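Local atomic coordinates of NMB1025 protein (Neisseria meningitidis serogroup B, PDB entry 3KJJ), a protein that is of unknown function but belongs to the YjgF/RutC family, whose trimeric members include enamine and imine deaminases, so a similar role is possible. Residues 49-54 against 85-90; 79-84 against 100-105; 90-93 against 97-100. All blocks are in the same frame, centred on the assembly; numbering follows the deposited sequence.

Contact 1: residues 49-54 against 85-90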
# COMPACT_ATOMS: atom_id res chain seq x y z
N ASP B 49 8.64 13.98 -13.86
CA ASP B 49 9.91 13.58 -13.27
C ASP B 49 9.81 12.28 -12.48
O ASP B 49 10.72 11.44 -12.54
CB ASP B 49 10.48 14.67 -12.36
CG ASP B 49 11.82 14.27 -11.75
OD1 ASP B 49 12.83 14.30 -12.47
OD2 ASP B 49 11.85 13.92 -10.55
N VAL B 50 8.72 12.12 -11.74
CA VAL B 50 8.49 10.97 -10.88
C VAL B 50 8.29 9.72 -11.74
O VAL B 50 8.86 8.67 -11.46
CB VAL B 50 7.29 11.22 -9.91
CG1 VAL B 50 6.70 9.94 -9.37
CG2 VAL B 50 7.75 12.12 -8.72
N LEU B 51 7.49 9.86 -12.81
CA LEU B 51 7.29 8.76 -13.75
C LEU B 51 8.58 8.35 -14.49
O LEU B 51 8.78 7.17 -14.79
CB LEU B 51 6.12 9.03 -14.70
CG LEU B 51 4.75 9.20 -14.00
CD1 LEU B 51 3.68 9.72 -14.94
CD2 LEU B 51 4.27 7.91 -13.32
N ALA B 52 9.48 9.31 -14.75
CA ALA B 52 10.78 9.02 -15.37
C ALA B 52 11.72 8.23 -14.46
O ALA B 52 12.37 7.28 -14.90
CB ALA B 52 11.46 10.32 -15.87
N GLN B 53 11.74 8.59 -13.18
CA GLN B 53 12.39 7.79 -12.14
C GLN B 53 11.85 6.37 -12.09
O GLN B 53 12.62 5.41 -12.02
CB GLN B 53 12.19 8.43 -10.77
CG GLN B 53 12.92 9.73 -10.56
CD GLN B 53 12.61 10.32 -9.20
OE1 GLN B 53 12.89 9.71 -8.18
NE2 GLN B 53 12.00 11.50 -9.19
N ILE B 54 10.52 6.24 -12.10
CA ILE B 54 9.90 4.93 -12.03
C ILE B 54 10.37 4.07 -13.20
O ILE B 54 10.77 2.91 -12.99
CB ILE B 54 8.35 5.01 -11.89
CG1 ILE B 54 8.00 5.41 -10.45
CG2 ILE B 54 7.72 3.67 -12.24
CD1 ILE B 54 6.58 5.96 -10.24
N ASN B 85 -3.23 13.56 -13.56
CA ASN B 85 -3.89 12.63 -14.49
C ASN B 85 -3.50 12.80 -15.95
O ASN B 85 -3.30 11.81 -16.65
CB ASN B 85 -5.42 12.72 -14.37
CG ASN B 85 -5.95 12.07 -13.11
OD1 ASN B 85 -5.27 11.27 -12.47
ND2 ASN B 85 -7.17 12.43 -12.73
N GLY B 86 -3.40 14.05 -16.40
CA GLY B 86 -3.01 14.33 -17.79
C GLY B 86 -1.66 13.72 -18.15
O GLY B 86 -1.49 13.21 -19.26
N VAL B 87 -0.73 13.76 -17.21
CA VAL B 87 0.60 13.22 -17.43
C VAL B 87 0.58 11.69 -17.26
O VAL B 87 1.11 10.97 -18.11
CB VAL B 87 1.66 13.93 -16.55
CG1 VAL B 87 3.03 13.28 -16.70
CG2 VAL B 87 1.71 15.42 -16.94
N TRP B 88 -0.05 11.22 -16.19
CA TRP B 88 -0.26 9.80 -15.94
C TRP B 88 -0.92 9.09 -17.11
O TRP B 88 -0.41 8.08 -17.58
CB TRP B 88 -1.09 9.60 -14.67
CG TRP B 88 -1.53 8.20 -14.40
CD1 TRP B 88 -2.70 7.63 -14.80
CD2 TRP B 88 -0.82 7.20 -13.66
NE1 TRP B 88 -2.76 6.32 -14.35
CE2 TRP B 88 -1.62 6.03 -13.66
CE3 TRP B 88 0.42 7.17 -13.02
CZ2 TRP B 88 -1.22 4.85 -13.03
CZ3 TRP B 88 0.82 5.98 -12.39
CH2 TRP B 88 -0.00 4.84 -12.41
N ASP B 89 -2.04 9.64 -17.59
CA ASP B 89 -2.80 9.08 -18.71
C ASP B 89 -1.99 8.89 -19.98
O ASP B 89 -2.21 7.92 -20.71
CB ASP B 89 -4.04 9.93 -19.02
CG ASP B 89 -5.10 9.83 -17.95
OD1 ASP B 89 -4.93 9.02 -17.02
OD2 ASP B 89 -6.10 10.57 -18.04
N ALA B 90 -1.09 9.83 -20.25
CA ALA B 90 -0.19 9.78 -21.41
C ALA B 90 0.95 8.77 -21.23
O ALA B 90 1.48 8.23 -22.20
CB ALA B 90 0.38 11.16 -21.71
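Leu51 carries this contact alone on its side: its two methyl branches reach from helix 43-60 to two consecutive residues of helix 81-91, Val87 and Trp88. CD1 approaches the valine, ending 4.0 Å from Val87 CG1, and lies nearly as close to the Trp88 backbone, 4.1 Å from Trp88 CA. CD2 goes to the indole, where the benzene half of the ring receives it: Leu51 CD2 is 3.9 Å from Trp88 CE3 and 4.1 Å from Trp88 CZ3. The methyl arrives obliquely, and the leucine and tryptophan side chains run at about a right angle to each other.

The indole can take this position because Trp88 CG stands anti to the backbone nitrogen (chi1 172°). The bond from CA to CB does not aim at helix 43-60, yet the CE3-CZ3 side of the ring comes nearer to it. Val87 CG1 likewise stands anti to its backbone nitrogen (chi1 175°), which presents that methyl to the leucine.

The two helices are packed side by side on the sheet, with Leu51 also resting on Ile116 of strand 114-121 and Trp88 on Ala71 and Ile73 of strand 68-75. The other end of the indole is polar and faces the trimer interface, where NE1 donates a hydrogen bond to the backbone oxygen of Arg19 of the second subunit. Arg100 of the same chain makes a cation-pi contact with the ring.

Across the helices themselves the chemistry is wholly apolar, with no hydrogen bond between the two segments. What joins them is therefore the burial and shape of a leucine fork against a valine methyl and an indole, while the polar group of Trp88 is satisfied across the subunit boundary.

Contact 2: residues 79-84 against 100-105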
# COMPACT_ATOMS: atom_id res chain seq x y z
N GLY B 79 -6.49 19.41 -5.50
CA GLY B 79 -6.68 20.37 -6.59
C GLY B 79 -5.82 20.09 -7.82
O GLY B 79 -6.09 20.61 -8.89
N ASP B 80 -4.79 19.25 -7.66
CA ASP B 80 -3.85 18.95 -8.76
C ASP B 80 -4.18 17.64 -9.47
O ASP B 80 -3.37 17.15 -10.27
CB ASP B 80 -2.41 18.88 -8.23
CG ASP B 80 -1.86 20.24 -7.79
OD1 ASP B 80 -2.29 21.27 -8.35
OD2 ASP B 80 -0.99 20.26 -6.91
N TYR B 81 -5.35 17.08 -9.18
CA TYR B 81 -5.79 15.79 -9.72
C TYR B 81 -5.78 15.73 -11.25
O TYR B 81 -5.11 14.87 -11.83
CB TYR B 81 -7.19 15.45 -9.19
CG TYR B 81 -7.66 14.03 -9.40
CD1 TYR B 81 -6.95 12.95 -8.88
CD2 TYR B 81 -8.83 13.76 -10.10
CE1 TYR B 81 -7.40 11.63 -9.06
CE2 TYR B 81 -9.29 12.45 -10.28
CZ TYR B 81 -8.56 11.40 -9.76
OH TYR B 81 -9.01 10.11 -9.95
N ALA B 82 -6.51 16.64 -11.90
CA ALA B 82 -6.57 16.65 -13.36
C ALA B 82 -5.20 16.86 -14.01
O ALA B 82 -4.90 16.23 -15.03
CB ALA B 82 -7.59 17.68 -13.87
N GLU B 83 -4.38 17.71 -13.42
CA GLU B 83 -3.04 17.99 -13.94
C GLU B 83 -2.15 16.75 -13.87
O GLU B 83 -1.43 16.45 -14.83
CB GLU B 83 -2.38 19.16 -13.21
CG GLU B 83 -1.09 19.65 -13.87
CD GLU B 83 -0.61 21.01 -13.34
OE1 GLU B 83 -1.34 21.64 -12.56
OE2 GLU B 83 0.50 21.43 -13.71
N MSE B 84 -2.19 16.07 -12.72
CA MSE B 84 -1.43 14.83 -12.52
C MSE B 84 -1.91 13.80 -13.53
O MSE B 84 -1.10 13.28 -14.30
CB MSE B 84 -1.58 14.32 -11.07
CG MSE B 84 -0.79 13.03 -10.73
SE MSE B 84 -1.65 11.38 -11.40
CE MSE B 84 -0.08 10.24 -11.31
N ARG B 100 -4.98 1.29 -9.28
CA ARG B 100 -4.55 2.64 -8.89
C ARG B 100 -5.43 3.17 -7.78
O ARG B 100 -6.61 2.87 -7.71
CB ARG B 100 -4.61 3.58 -10.09
CG ARG B 100 -3.74 4.82 -9.96
CD ARG B 100 -3.96 5.80 -11.09
NE ARG B 100 -5.02 6.75 -10.79
CZ ARG B 100 -5.09 8.00 -11.24
NH1 ARG B 100 -4.14 8.51 -12.03
NH2 ARG B 100 -6.11 8.76 -10.88
N ALA B 101 -4.82 3.93 -6.88
CA ALA B 101 -5.56 4.70 -5.89
C ALA B 101 -4.92 6.08 -5.80
O ALA B 101 -3.71 6.23 -5.94
CB ALA B 101 -5.58 3.99 -4.54
N CYS B 102 -5.74 7.10 -5.59
CA CYS B 102 -5.20 8.45 -5.47
C CYS B 102 -5.81 9.12 -4.27
O CYS B 102 -7.03 9.22 -4.18
CB CYS B 102 -5.43 9.28 -6.74
SG CYS B 102 -4.63 10.90 -6.66
N VAL B 103 -4.96 9.52 -3.33
CA VAL B 103 -5.42 10.12 -2.07
C VAL B 103 -4.62 11.39 -1.75
O VAL B 103 -3.53 11.60 -2.28
CB VAL B 103 -5.41 9.13 -0.86
CG1 VAL B 103 -6.17 7.84 -1.19
CG2 VAL B 103 -4.00 8.80 -0.38
N GLU B 104 -5.18 12.24 -0.91
CA GLU B 104 -4.51 13.46 -0.53
C GLU B 104 -3.71 13.22 0.73
O GLU B 104 -4.26 12.82 1.76
CB GLU B 104 -5.52 14.59 -0.32
CG GLU B 104 -4.89 15.97 -0.49
CD GLU B 104 -5.82 17.08 -0.05
OE1 GLU B 104 -6.19 17.92 -0.89
OE2 GLU B 104 -6.19 17.09 1.14
N ALA B 105 -2.40 13.47 0.65
CA ALA B 105 -1.51 13.35 1.81
C ALA B 105 -0.31 14.25 1.62
O ALA B 105 0.28 14.28 0.55
CB ALA B 105 -1.05 11.91 1.97
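The first turn of helix 81-91 passes beside strand 99-104 with Tyr81 and Cys102 as the closest backbone pair, 8.5 Å between Tyr81 CA and Cys102 CA, so side chains bridge the gap. Cys102 SG meets the tyrosine ring at its edge, 84° off the ring normal, in a Cys sulfur-aromatic contact. The sulfur sits almost evenly against the CD1-CE1 edge, 3.7 Å from Tyr81 CE1 and 3.8 Å from Tyr81 CD1.

Arg100 stretches from the strand toward the helix, its chain extended through chi2 and bent at chi3 (89°), which brings the guanidinium between Tyr81 and Met84, modelled as selenomethionine. Its plane stands 64° from that of the tyrosine ring, and the phenol end of Tyr81 lies at the guanidinium edge; Arg100 NH2 is 3.3 Å from Tyr81 OH. The other terminal nitrogen, NH1, is approached obliquely by the selenium, with 3.9 Å from Met84 SE to Arg100 NH1. The two side chains come from opposite directions to meet there.

The polar end of this arginine is held chiefly by Asn85, the residue after Met84 on helix 81-91, whose OD1 accepts a hydrogen bond from Arg100 NH1. Together with a cation-pi contact to Trp88, that bond holds the guanidinium against the helix and would restrict its rotation.

Strand 68-75, helix 81-91 and strand 99-104 form a beta-alpha-beta unit, and this contact lays the start of the helix against its second strand. Backbone bonds from Ala101 and Val103 tie that strand to strand 68-75, where Ile73 touches both Met84 and Arg100. Met84 also reaches Thr47 of helix 43-60. Beyond the strand comes the second subunit, whose Ser33 takes a hydrogen bond from the Arg100 backbone nitrogen.

Contact 3: residues 90-93 against 97-100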
# COMPACT_ATOMS: atom_id res chain seq x y z
N ALA B 90 -1.09 9.83 -20.25
CA ALA B 90 -0.19 9.78 -21.41
C ALA B 90 0.95 8.77 -21.23
O ALA B 90 1.48 8.23 -22.20
CB ALA B 90 0.38 11.16 -21.71
N TRP B 91 1.33 8.53 -19.97
CA TRP B 91 2.48 7.69 -19.63
C TRP B 91 2.12 6.22 -19.56
O TRP B 91 2.87 5.39 -20.06
CB TRP B 91 3.13 8.16 -18.33
CG TRP B 91 4.21 7.26 -17.75
CD1 TRP B 91 5.55 7.30 -18.05
CD2 TRP B 91 4.05 6.26 -16.74
NE1 TRP B 91 6.22 6.36 -17.30
CE2 TRP B 91 5.33 5.71 -16.49
CE3 TRP B 91 2.95 5.76 -16.03
CZ2 TRP B 91 5.54 4.69 -15.55
CZ3 TRP B 91 3.15 4.75 -15.10
CH2 TRP B 91 4.44 4.22 -14.87
N VAL B 92 0.98 5.88 -18.94
CA VAL B 92 0.62 4.45 -18.76
C VAL B 92 0.58 3.63 -20.05
O VAL B 92 0.33 4.15 -21.14
CB VAL B 92 -0.70 4.22 -17.97
CG1 VAL B 92 -0.51 4.58 -16.52
CG2 VAL B 92 -1.85 5.00 -18.59
N ALA B 93 0.87 2.34 -19.93
CA ALA B 93 0.83 1.45 -21.08
C ALA B 93 -0.63 1.10 -21.34
O ALA B 93 -1.29 0.48 -20.51
CB ALA B 93 1.66 0.20 -20.82
N THR B 97 -3.02 -0.96 -17.95
CA THR B 97 -3.02 0.06 -16.91
C THR B 97 -3.17 -0.60 -15.53
O THR B 97 -3.90 -1.59 -15.39
CB THR B 97 -4.11 1.11 -17.17
OG1 THR B 97 -5.39 0.46 -17.14
CG2 THR B 97 -3.93 1.77 -18.54
N PRO B 98 -2.44 -0.10 -14.52
CA PRO B 98 -2.40 -0.78 -13.22
C PRO B 98 -3.59 -0.48 -12.31
O PRO B 98 -4.34 0.47 -12.55
CB PRO B 98 -1.12 -0.23 -12.60
CG PRO B 98 -1.02 1.15 -13.14
CD PRO B 98 -1.53 1.06 -14.56
N ALA B 99 -3.76 -1.31 -11.27
CA ALA B 99 -4.63 -0.95 -10.14
C ALA B 99 -4.09 0.37 -9.60
O ALA B 99 -2.87 0.55 -9.51
CB ALA B 99 -4.59 -2.01 -9.06
N ARG B 100 -4.98 1.29 -9.28
CA ARG B 100 -4.55 2.64 -8.89
C ARG B 100 -5.43 3.17 -7.78
O ARG B 100 -6.61 2.87 -7.71
CB ARG B 100 -4.61 3.58 -10.09
CG ARG B 100 -3.74 4.82 -9.96
CD ARG B 100 -3.96 5.80 -11.09
NE ARG B 100 -5.02 6.75 -10.79
CZ ARG B 100 -5.09 8.00 -11.24
NH1 ARG B 100 -4.14 8.51 -12.03
NH2 ARG B 100 -6.11 8.76 -10.88
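This is a small, mainly apolar contact across the connection between helix 81-91 and strand 99-104, in the beta-alpha-beta unit that begins with strand 68-75. Val92, the first residue to leave helical geometry, turns its side chain toward the chain returning at Thr97 and Pro98, and its two methyls divide the work. CG2 meets the threonine methyl, with 3.8 Å between Val92 CG2 and Thr97 CG2. CG1 lies against the proline ring, 4.2 Å from Val92 CG1 to Pro98 CD. Both pairs of side chains pass at a slant.

Thr97 is set so that OG1 lies between its own backbone nitrogen and carbonyl carbon (chi1 61°), which leaves CG2 for the valine. Thr97 CG2 also comes within 3.5 Å of Ala93 O. The backbones are nearest at this end, with 5.8 Å between Ala93 CA and Thr97 CA, although no hydrogen bond joins the two segments.

The hydroxyl and carbonyl of Thr97 bond across the subunit boundary: OG1 hydrogen-bonds to the backbone oxygen of Thr17 of the second subunit, and the Thr97 carbonyl to Ser21 OG of that subunit. The threonine is thus split by chemistry, its methyl packed on Val92 of its own chain and its hydroxyl bonded across the trimer interface.

All three contacts are buried and lie on or just after helix 81-91, which contact 1 joins to helix 43-60 and contacts 2 and 3 join, at its beginning and just past its end, to strand 99-104 and the residues leading into it. Contact 1 lies nearest the centre of the chain and touches through carbon atoms alone; contact 2, furthest out, brings in sulfur, selenium and a guanidinium; contact 3 is apolar packing at a chain reversal. Arg100, in the segments of both contacts 2 and 3, reaches Asn85 and Trp88 of contact 1, while Trp88 also packs on Pro98 of contact 3. Each contact has the second subunit at its border.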